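Long-range contacts in phosphatidylinositol transfer protein SFH5 (PDB 6W32), which binds and transfers phosphatidylinositol, regulates phosphatidylinositol 4,5-bisphosphate homeostasis at the plasma membrane and binds heme b: residues Met11-Asn15 with Asp68-Tyr72; Glu108-Leu114 with Lys153-Tyr157; Thr134-Tyr138 with Arg158-Met162. All blocks are in the same frame, centred on the assembly; numbering follows the deposited sequence.

Interaction 1 of 3, residues Met11-Asn15 with Asp68-Tyr72; sequences MKFDN and DRLTY
The Tyr72 ring carries CB of Met11 on one face and meets Lys12 and Phe13 at its edge. Met11 CB stands 3.5 Å above the Tyr72 ring plane, displaced toward the rim, and makes a CH-pi contact. The sulfur takes a more oblique position, with Met11 SD 4.8 Å from the Tyr72 ring centroid, which adds a Met-aromatic contact. At the edge, Phe13 CE1 comes to 4.1 Å from Tyr72 CE1. The two rings form an offset edge-to-face pair, planes at 69°, in which Tyr72 turns its edge to the face of Phe13. In the plane of the tyrosine ring lies the carbonyl oxygen of Lys12, which accepts a hydrogen bond of 2.5 Å from Tyr72 OH; the hydroxyl is tilted 24° from the carbonyl plane. With CG of Tyr72 trans to the backbone N (chi1 -176°), the ring projects from helix 64-77 across the N-terminal chain. A bend at chi3, about the CG-SD bond, brings Met11 CE toward Arg69, 3.5 Å from Arg69 CD, as the methionine and arginine side chains run past each other in opposite directions. Phe22 of helix 16-36 also touches Met11, and Phe80 touches both Phe13 and Tyr72, so the aromatic cluster extends beyond the two segments. At this surface site, away from the heme, one phenol thus does two jobs: its hydroxyl ties down the backbone of the extended first modelled residues, while its ring gives the flanking methionine and phenylalanine an apolar surface.

Interaction 2 of 3, residues Glu108-Leu114 with Lys153-Tyr157; sequences EVHNTEL and KFVRY
Glu108 OE1 is gripped by two cations: Arg156 NE donates to it at 2.7 Å and Lys153 NZ at 3.2 Å. The arginine uses the syn lone pair and the lysine the anti one, so the two donors do not compete for the same position. Arg156 NH1 adds a bond of 3.1 Å to Glu108 OE2, nearly in the guanidinium plane, which completes a side-on, two-nitrogen grip with carboxylate and guanidinium only 20° from coplanar. Ser103 also bonds OE2, and the resulting network probably favours the charged carboxylate.

Further along, His110 lays one ring face over the helix backbone, with Tyr157 CA 3.3 Å above the imidazole plane; Glu108 C lies over the opposite face. The Tyr157 ring turns its edge to that imidazole, planes at 74°, while His110 NE2 is satisfied by Cys104 O. Because CG of Tyr157 is trans to the backbone N (chi1 160°), its ring lies against Leu114, whose CB sits 4.0 Å above the ring centre. Leu114 CD1 also packs 3.9 Å from Phe154 CD1.

The loop after helix 101-106 and the start of helix 112-115 therefore lie along one side of helix 151-166. Val155 of the same helix packs on helix 195-211, and Phe154 touches the heme.

Interaction 3 of 3, residues Thr134-Tyr138 with Arg158-Met162; sequences TWNLY and RIGLM. With HEM (protoporphyrin IX containing Fe), chain D.
Arg158 reaches across from its helix to Asn136, Tyr138 and a heme propionate. From CB the chain leaves trans to the backbone N (chi1 179°), then bends at chi2, which carries CD to the edge of the Tyr138 ring, beside its hydroxyl. NE comes next and donates to the propionate: Arg158 NE lies 3.0 Å from heme O2A, with a weaker bond to O1A. One face of the guanidinium is covered by Asn136 OD1, 3.3 Å above the plane and displaced toward the rim, without a hydrogen bond. At the tip, Arg158 NH2 gives a second bond of 3.2 Å to heme O2A. Tyr138 OH takes the other oxygen, donating to heme O1A at 2.6 Å, so tyrosine and arginine together fix the carboxylate's rotation, and the arginine probably balances its charge. Beside them, Asn136 ND2 meets Leu161 CD2 at 3.5 Å. Tyr138 and Arg158 thus form the part of the CRAL-TRIO heme pocket that binds this propionate. Lys219 also binds the heme, and Tyr185 is the proximal iron ligand. Residues 134-136, between strands 118-122 and 179-184, run nearly antiparallel to helix residues 158-162 (157°), while helix 195-211 touches Arg158 through Val204 and Phe208.

Overall arrangement
From the N terminus, interaction 1 closes first, where helix 64-77 comes back to the first modelled residues after helix 16-36 and a short hairpin; it ties together a helical region consistent with the N-terminal part of Sec14-like proteins. Its centre is 36 Å from that of interaction 2 and 29 Å from that of interaction 3. Those two cross. Interaction 2 closes the chain between 114 and 153, which includes strands 118-122 and 132-136; interaction 3 closes the 19-residue span between 138 and 158. Helix 151-166 joins the loop and helical turn of 108-114 to the second strand of the mixed sheet. Both contacts touch where Phe154 CZ packs 3.7 Å from Tyr138 OH, at the heme pocket.

Interaction 1 of 3, residues Met11-Asn15 with Asp68-Tyr72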
loop_
_atom_site.group_PDB
_atom_site.type_symbol
_atom_site.label_atom_id
_atom_site.label_comp_id
_atom_site.label_asym_id
_atom_site.label_seq_id
_atom_site.Cartn_x
_atom_site.Cartn_y
_atom_site.Cartn_z
ATOM N N MET A 11 -4.372 6.965 -20.538
ATOM C CA MET A 11 -4.021 7.974 -19.540
ATOM C C MET A 11 -4.320 9.364 -20.091
ATOM O O MET A 11 -4.027 9.667 -21.266
ATOM C CB MET A 11 -2.538 7.851 -19.106
ATOM C CG MET A 11 -1.461 8.018 -20.214
ATOM S SD MET A 11 0.305 7.687 -19.733
ATOM C CE MET A 11 0.272 5.930 -19.431
ATOM N N LYS A 12 -4.882 10.206 -19.221
ATOM C CA LYS A 12 -5.572 11.430 -19.613
ATOM C C LYS A 12 -4.815 12.648 -19.110
ATOM O O LYS A 12 -4.557 12.757 -17.906
ATOM C CB LYS A 12 -7.013 11.433 -19.057
ATOM C CG LYS A 12 -7.808 12.726 -19.264
ATOM C CD LYS A 12 -8.360 13.264 -17.943
ATOM C CE LYS A 12 -7.274 13.846 -17.009
ATOM N NZ LYS A 12 -7.744 14.684 -15.831
ATOM N N PHE A 13 -4.483 13.569 -20.022
ATOM C CA PHE A 13 -3.871 14.842 -19.662
ATOM C C PHE A 13 -4.882 15.975 -19.822
ATOM O O PHE A 13 -5.577 16.060 -20.839
ATOM C CB PHE A 13 -2.626 15.135 -20.524
ATOM C CG PHE A 13 -1.652 14.007 -20.594
ATOM C CD1 PHE A 13 -0.709 13.824 -19.592
ATOM C CD2 PHE A 13 -1.662 13.120 -21.662
ATOM C CE1 PHE A 13 0.187 12.773 -19.666
ATOM C CE2 PHE A 13 -0.759 12.070 -21.737
ATOM C CZ PHE A 13 0.149 11.895 -20.749
ATOM N N ASP A 14 -4.933 16.876 -18.841
ATOM C CA ASP A 14 -5.833 18.023 -18.948
ATOM C C ASP A 14 -5.415 19.009 -20.038
ATOM O O ASP A 14 -6.267 19.688 -20.621
ATOM C CB ASP A 14 -5.931 18.748 -17.610
ATOM C CG ASP A 14 -7.105 18.260 -16.768
ATOM O OD1 ASP A 14 -7.414 17.042 -16.824
ATOM O OD2 ASP A 14 -7.733 19.097 -16.066
ATOM N N ASN A 15 -4.127 19.135 -20.316
ATOM C CA ASN A 15 -3.647 20.101 -21.294
ATOM C C ASN A 15 -2.275 19.620 -21.719
ATOM O O ASN A 15 -1.617 18.916 -20.954
ATOM C CB ASN A 15 -3.569 21.494 -20.678
ATOM C CG ASN A 15 -2.783 21.478 -19.401
ATOM O OD1 ASN A 15 -1.662 21.030 -19.392
ATOM N ND2 ASN A 15 -3.357 21.943 -18.324
ATOM N N ASP A 68 5.277 3.058 -17.878
ATOM C CA ASP A 68 4.631 4.330 -18.196
ATOM C C ASP A 68 3.441 4.627 -17.277
ATOM O O ASP A 68 3.274 5.771 -16.830
ATOM C CB ASP A 68 4.227 4.344 -19.666
ATOM C CG ASP A 68 5.442 4.512 -20.589
ATOM O OD1 ASP A 68 5.230 4.560 -21.829
ATOM O OD2 ASP A 68 6.596 4.598 -20.069
ATOM N N ARG A 69 2.610 3.628 -16.960
ATOM C CA ARG A 69 1.508 3.917 -16.053
ATOM C C ARG A 69 2.022 4.320 -14.685
ATOM O O ARG A 69 1.419 5.158 -14.009
ATOM C CB ARG A 69 0.551 2.736 -15.925
ATOM C CG ARG A 69 0.178 2.063 -17.211
ATOM C CD ARG A 69 -0.713 2.890 -18.100
ATOM N NE ARG A 69 -2.106 2.868 -17.664
ATOM C CZ ARG A 69 -2.810 3.963 -17.356
ATOM N NH1 ARG A 69 -4.093 3.864 -16.963
ATOM N NH2 ARG A 69 -2.222 5.164 -17.436
ATOM N N LEU A 70 3.131 3.736 -14.245
ATOM C CA LEU A 70 3.617 4.098 -12.921
ATOM C C LEU A 70 4.178 5.520 -12.896
ATOM O O LEU A 70 3.978 6.248 -11.914
ATOM C CB LEU A 70 4.632 3.077 -12.425
ATOM C CG LEU A 70 4.043 1.701 -12.097
ATOM C CD1 LEU A 70 5.156 0.773 -11.787
ATOM C CD2 LEU A 70 3.120 1.772 -10.916
ATOM N N THR A 71 4.857 5.969 -13.961
ATOM C CA THR A 71 5.301 7.356 -13.872
ATOM C C THR A 71 4.126 8.322 -14.044
ATOM O O THR A 71 4.133 9.396 -13.426
ATOM C CB THR A 71 6.457 7.650 -14.845
ATOM O OG1 THR A 71 5.967 8.043 -16.117
ATOM C CG2 THR A 71 7.303 6.459 -15.055
ATOM N N TYR A 72 3.093 7.951 -14.826
ATOM C CA TYR A 72 1.834 8.713 -14.823
ATOM C C TYR A 72 1.287 8.863 -13.409
ATOM O O TYR A 72 1.007 9.974 -12.930
ATOM C CB TYR A 72 0.774 8.030 -15.696
ATOM C CG TYR A 72 -0.514 8.847 -15.788
ATOM C CD1 TYR A 72 -0.664 9.841 -16.769
ATOM C CD2 TYR A 72 -1.559 8.656 -14.887
ATOM C CE1 TYR A 72 -1.793 10.601 -16.850
ATOM C CE2 TYR A 72 -2.691 9.429 -14.961
ATOM C CZ TYR A 72 -2.807 10.397 -15.949
ATOM O OH TYR A 72 -3.953 11.170 -16.040
#

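Interaction 2 of 3, residues Glu108-Leu114 with Lys153-Tyr157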
loop_
_atom_site.group_PDB
_atom_site.type_symbol
_atom_site.label_atom_id
_atom_site.label_comp_id
_atom_site.label_asym_id
_atom_site.label_seq_id
_atom_site.Cartn_x
_atom_site.Cartn_y
_atom_site.Cartn_z
ATOM N N GLU A 108 11.635 -11.398 5.545
ATOM C CA GLU A 108 11.857 -11.206 6.974
ATOM C C GLU A 108 10.829 -11.989 7.789
ATOM O O GLU A 108 9.761 -12.346 7.304
ATOM C CB GLU A 108 11.817 -9.712 7.326
ATOM C CG GLU A 108 12.775 -8.877 6.450
ATOM C CD GLU A 108 12.735 -7.366 6.732
ATOM O OE1 GLU A 108 12.427 -6.956 7.889
ATOM O OE2 GLU A 108 13.065 -6.585 5.802
ATOM N N VAL A 109 11.174 -12.293 9.018
ATOM C CA VAL A 109 10.252 -12.990 9.898
ATOM C C VAL A 109 9.583 -11.957 10.776
ATOM O O VAL A 109 10.211 -10.978 11.189
ATOM C CB VAL A 109 10.956 -14.080 10.729
ATOM C CG1 VAL A 109 11.652 -15.058 9.803
ATOM C CG2 VAL A 109 11.958 -13.477 11.700
ATOM N N HIS A 110 8.292 -12.141 11.028
ATOM C CA HIS A 110 7.541 -11.161 11.800
ATOM C C HIS A 110 6.852 -11.844 12.956
ATOM O O HIS A 110 6.386 -12.977 12.812
ATOM C CB HIS A 110 6.504 -10.431 10.938
ATOM C CG HIS A 110 7.110 -9.690 9.799
ATOM N ND1 HIS A 110 7.898 -8.573 9.981
ATOM C CD2 HIS A 110 7.095 -9.938 8.467
ATOM C CE1 HIS A 110 8.326 -8.154 8.801
ATOM N NE2 HIS A 110 7.849 -8.962 7.867
ATOM N N ASN A 111 6.782 -11.138 14.085
ATOM C CA ASN A 111 6.094 -11.640 15.263
ATOM C C ASN A 111 4.797 -12.339 14.869
ATOM O O ASN A 111 4.060 -11.872 13.996
ATOM C CB ASN A 111 5.832 -10.483 16.230
ATOM C CG ASN A 111 5.193 -10.937 17.536
ATOM O OD1 ASN A 111 4.100 -11.496 17.532
ATOM N ND2 ASN A 111 5.880 -10.700 18.662
ATOM N N THR A 112 4.560 -13.505 15.473
ATOM C CA THR A 112 3.511 -14.394 14.983
ATOM C C THR A 112 2.115 -13.824 15.234
ATOM O O THR A 112 1.250 -13.871 14.342
ATOM C CB THR A 112 3.683 -15.774 15.617
ATOM O OG1 THR A 112 3.905 -15.630 17.030
ATOM C CG2 THR A 112 4.884 -16.494 14.994
ATOM N N GLU A 113 1.880 -13.241 16.414
ATOM C CA GLU A 113 0.555 -12.672 16.644
ATOM C C GLU A 113 0.253 -11.518 15.692
ATOM O O GLU A 113 -0.916 -11.130 15.570
ATOM C CB GLU A 113 0.371 -12.236 18.115
ATOM C CG GLU A 113 1.425 -11.288 18.695
ATOM C CD GLU A 113 1.820 -11.603 20.168
ATOM O OE1 GLU A 113 0.988 -12.201 20.887
ATOM O OE2 GLU A 113 2.952 -11.255 20.607
ATOM N N LEU A 114 1.260 -10.995 14.988
ATOM C CA LEU A 114 1.039 -9.945 14.000
ATOM C C LEU A 114 0.524 -10.519 12.686
ATOM O O LEU A 114 -0.470 -10.021 12.136
ATOM C CB LEU A 114 2.327 -9.150 13.785
ATOM C CG LEU A 114 2.436 -7.944 14.721
ATOM C CD1 LEU A 114 3.553 -7.062 14.319
ATOM C CD2 LEU A 114 1.127 -7.157 14.702
ATOM N N LYS A 153 9.988 -2.800 14.339
ATOM C CA LYS A 153 9.652 -4.107 13.791
ATOM C C LYS A 153 8.195 -4.172 13.359
ATOM O O LYS A 153 7.875 -4.838 12.369
ATOM C CB LYS A 153 10.016 -5.240 14.753
ATOM C CG LYS A 153 11.263 -6.028 14.215
ATOM C CD LYS A 153 11.036 -6.714 12.801
ATOM C CE LYS A 153 12.377 -6.977 12.006
ATOM N NZ LYS A 153 12.307 -8.014 10.893
ATOM N N PHE A 154 7.304 -3.458 14.044
ATOM C CA PHE A 154 5.937 -3.332 13.541
ATOM C C PHE A 154 5.928 -2.744 12.134
ATOM O O PHE A 154 5.454 -3.381 11.188
ATOM C CB PHE A 154 5.101 -2.467 14.476
ATOM C CG PHE A 154 3.653 -2.444 14.131
ATOM C CD1 PHE A 154 2.765 -3.295 14.763
ATOM C CD2 PHE A 154 3.163 -1.556 13.188
ATOM C CE1 PHE A 154 1.411 -3.267 14.454
ATOM C CE2 PHE A 154 1.829 -1.525 12.868
ATOM C CZ PHE A 154 0.953 -2.391 13.499
ATOM N N VAL A 155 6.467 -1.525 11.979
ATOM C CA VAL A 155 6.477 -0.868 10.676
ATOM C C VAL A 155 7.030 -1.789 9.610
ATOM O O VAL A 155 6.620 -1.740 8.452
ATOM C CB VAL A 155 7.268 0.442 10.731
ATOM C CG1 VAL A 155 7.398 1.019 9.345
ATOM C CG2 VAL A 155 6.584 1.425 11.618
ATOM N N ARG A 156 7.977 -2.641 9.967
ATOM C CA ARG A 156 8.483 -3.549 8.947
ATOM C C ARG A 156 7.456 -4.629 8.637
ATOM O O ARG A 156 7.268 -4.993 7.470
ATOM C CB ARG A 156 9.810 -4.140 9.376
ATOM C CG ARG A 156 10.963 -3.190 9.311
ATOM C CD ARG A 156 12.291 -3.995 9.145
ATOM N NE ARG A 156 12.655 -4.237 7.750
ATOM C CZ ARG A 156 13.280 -3.326 7.016
ATOM N NH1 ARG A 156 13.583 -3.572 5.741
ATOM N NH2 ARG A 156 13.592 -2.149 7.581
ATOM N N TYR A 157 6.741 -5.109 9.659
ATOM C CA TYR A 157 5.642 -6.041 9.424
ATOM C C TYR A 157 4.642 -5.464 8.426
ATOM O O TYR A 157 4.370 -6.076 7.384
ATOM C CB TYR A 157 4.935 -6.373 10.739
ATOM C CG TYR A 157 3.576 -6.907 10.480
ATOM C CD1 TYR A 157 3.409 -8.158 9.906
ATOM C CD2 TYR A 157 2.450 -6.146 10.739
ATOM C CE1 TYR A 157 2.146 -8.649 9.628
ATOM C CE2 TYR A 157 1.176 -6.623 10.453
ATOM C CZ TYR A 157 1.037 -7.870 9.901
ATOM O OH TYR A 157 -0.216 -8.337 9.632
#

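Interaction 3 of 3, residues Thr134-Tyr138 with Arg158-Met162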
loop_
_atom_site.group_PDB
_atom_site.type_symbol
_atom_site.label_atom_id
_atom_site.label_comp_id
_atom_site.label_asym_id
_atom_site.label_seq_id
_atom_site.Cartn_x
_atom_site.Cartn_y
_atom_site.Cartn_z
ATOM N N THR A 134 -6.547 -5.184 1.576
ATOM C CA THR A 134 -5.845 -5.717 2.750
ATOM C C THR A 134 -6.615 -5.357 4.008
ATOM O O THR A 134 -7.343 -4.361 4.051
ATOM C CB THR A 134 -4.386 -5.238 2.920
ATOM O OG1 THR A 134 -4.360 -3.894 3.415
ATOM C CG2 THR A 134 -3.624 -5.310 1.654
ATOM N N TRP A 135 -6.430 -6.163 5.040
ATOM C CA TRP A 135 -7.245 -6.046 6.231
ATOM C C TRP A 135 -6.343 -6.111 7.451
ATOM O O TRP A 135 -5.561 -7.051 7.592
ATOM C CB TRP A 135 -8.275 -7.175 6.311
ATOM C CG TRP A 135 -9.184 -7.442 5.129
ATOM C CD1 TRP A 135 -8.834 -7.851 3.859
ATOM C CD2 TRP A 135 -10.611 -7.396 5.155
ATOM N NE1 TRP A 135 -9.980 -8.045 3.096
ATOM C CE2 TRP A 135 -11.074 -7.765 3.873
ATOM C CE3 TRP A 135 -11.539 -7.075 6.144
ATOM C CZ2 TRP A 135 -12.425 -7.815 3.560
ATOM C CZ3 TRP A 135 -12.867 -7.124 5.844
ATOM C CH2 TRP A 135 -13.312 -7.489 4.551
ATOM N N ASN A 136 -6.486 -5.157 8.356
ATOM C CA ASN A 136 -5.774 -5.196 9.621
ATOM C C ASN A 136 -6.778 -5.422 10.739
ATOM O O ASN A 136 -7.714 -4.638 10.903
ATOM C CB ASN A 136 -4.983 -3.913 9.848
ATOM C CG ASN A 136 -3.961 -3.680 8.774
ATOM O OD1 ASN A 136 -4.188 -2.894 7.842
ATOM N ND2 ASN A 136 -2.841 -4.382 8.869
ATOM N N LEU A 137 -6.609 -6.510 11.479
ATOM C CA LEU A 137 -7.541 -6.823 12.552
ATOM C C LEU A 137 -7.025 -6.224 13.849
ATOM O O LEU A 137 -6.843 -6.905 14.857
ATOM C CB LEU A 137 -7.752 -8.328 12.658
ATOM C CG LEU A 137 -8.166 -8.884 11.306
ATOM C CD1 LEU A 137 -8.315 -10.364 11.351
ATOM C CD2 LEU A 137 -9.453 -8.218 10.879
ATOM N N TYR A 138 -6.800 -4.913 13.788
ATOM C CA TYR A 138 -6.120 -4.231 14.882
ATOM C C TYR A 138 -6.891 -4.321 16.198
ATOM O O TYR A 138 -6.282 -4.354 17.270
ATOM C CB TYR A 138 -5.866 -2.777 14.504
ATOM C CG TYR A 138 -4.715 -2.580 13.538
ATOM C CD1 TYR A 138 -3.658 -3.481 13.464
ATOM C CD2 TYR A 138 -4.676 -1.475 12.701
ATOM C CE1 TYR A 138 -2.605 -3.272 12.562
ATOM C CE2 TYR A 138 -3.619 -1.267 11.818
ATOM C CZ TYR A 138 -2.602 -2.156 11.757
ATOM O OH TYR A 138 -1.602 -1.905 10.864
ATOM N N ARG A 158 4.108 -4.255 8.727
ATOM C CA ARG A 158 3.013 -3.652 7.962
ATOM C C ARG A 158 3.429 -3.261 6.547
ATOM O O ARG A 158 2.677 -3.491 5.591
ATOM C CB ARG A 158 2.479 -2.422 8.680
ATOM C CG ARG A 158 1.350 -1.750 7.894
ATOM C CD ARG A 158 -0.083 -2.244 8.246
ATOM N NE ARG A 158 -1.056 -1.500 7.450
ATOM C CZ ARG A 158 -1.381 -1.846 6.210
ATOM N NH1 ARG A 158 -0.831 -2.931 5.693
ATOM N NH2 ARG A 158 -2.232 -1.127 5.487
ATOM N N ILE A 159 4.584 -2.622 6.380
ATOM C CA ILE A 159 5.051 -2.433 5.010
ATOM C C ILE A 159 5.077 -3.765 4.283
ATOM O O ILE A 159 4.902 -3.822 3.064
ATOM C CB ILE A 159 6.437 -1.759 4.980
ATOM C CG1 ILE A 159 6.446 -0.509 5.855
ATOM C CG2 ILE A 159 6.766 -1.363 3.573
ATOM C CD1 ILE A 159 5.349 0.502 5.535
ATOM N N GLY A 160 5.315 -4.858 5.005
ATOM C CA GLY A 160 5.303 -6.154 4.359
ATOM C C GLY A 160 3.929 -6.485 3.817
ATOM O O GLY A 160 3.791 -7.007 2.706
ATOM N N LEU A 161 2.885 -6.163 4.582
ATOM C CA LEU A 161 1.543 -6.389 4.072
ATOM C C LEU A 161 1.234 -5.425 2.926
ATOM O O LEU A 161 0.670 -5.830 1.906
ATOM C CB LEU A 161 0.540 -6.279 5.215
ATOM C CG LEU A 161 -0.917 -6.704 5.006
ATOM C CD1 LEU A 161 -0.970 -8.119 4.536
ATOM C CD2 LEU A 161 -1.737 -6.524 6.293
ATOM N N MET A 162 1.649 -4.165 3.042
ATOM C CA MET A 162 1.450 -3.234 1.943
ATOM C C MET A 162 2.012 -3.767 0.640
ATOM O O MET A 162 1.329 -3.774 -0.386
ATOM C CB MET A 162 2.079 -1.889 2.257
ATOM C CG MET A 162 1.861 -0.874 1.132
ATOM S SD MET A 162 0.113 -0.435 0.811
ATOM C CE MET A 162 0.295 0.765 -0.508
HETATM C CHA HEM D . -4.153 4.557 10.899
HETATM C CHB HEM D . -3.389 1.382 14.412
HETATM C CHC HEM D . -7.485 2.812 16.547
HETATM C CHD HEM D . -8.502 5.669 12.731
HETATM C C1A HEM D . -3.609 3.568 11.676
HETATM C C2A HEM D . -2.343 2.958 11.398
HETATM C C3A HEM D . -2.083 2.082 12.390
HETATM C C4A HEM D . -3.225 2.128 13.289
HETATM C CMA HEM D . -0.881 1.133 12.620
HETATM C CAA HEM D . -1.529 3.435 10.184
HETATM C CBA HEM D . -1.440 2.532 8.976
HETATM C CGA HEM D . -2.268 1.304 8.969
HETATM O O1A HEM D . -1.829 0.404 9.754
HETATM O O2A HEM D . -2.642 1.020 7.783
HETATM C C1B HEM D . -4.393 1.530 15.323
HETATM C C2B HEM D . -4.473 0.832 16.575
HETATM C C3B HEM D . -5.599 1.216 17.180
HETATM C C4B HEM D . -6.277 2.185 16.319
HETATM C CMB HEM D . -3.409 -0.179 17.054
HETATM C CAB HEM D . -6.127 0.713 18.541
HETATM C CBB HEM D . -6.481 1.546 19.502
HETATM C C1C HEM D . -8.159 3.699 15.728
HETATM C C2C HEM D . -9.460 4.370 15.956
HETATM C C3C HEM D . -9.726 5.160 14.892
HETATM C C4C HEM D . -8.625 5.023 13.951
HETATM C CMC HEM D . -10.377 4.194 17.195
HETATM C CAC HEM D . -10.988 6.042 14.679
HETATM C CBC HEM D . -11.621 6.098 13.484
HETATM C C1D HEM D . -7.414 5.688 11.902
HETATM C C2D HEM D . -7.236 6.513 10.731
HETATM C C3D HEM D . -5.845 6.156 10.199
HETATM C C4D HEM D . -5.353 5.159 11.086
HETATM C CMD HEM D . -8.195 7.535 10.115
HETATM C CAD HEM D . -5.080 6.645 8.963
HETATM C CBD HEM D . -5.089 5.489 7.956
HETATM C CGD HEM D . -4.447 5.969 6.679
HETATM O O1D HEM D . -4.212 5.113 5.763
HETATM O O2D HEM D . -3.939 7.142 6.690
HETATM N NA HEM D . -4.119 3.060 12.836
HETATM N NB HEM D . -5.499 2.345 15.198
HETATM N NC HEM D . -7.729 4.147 14.530
HETATM N ND HEM D . -6.258 4.907 12.089
HETATM FE FE HEM D . -5.956 3.534 13.613
#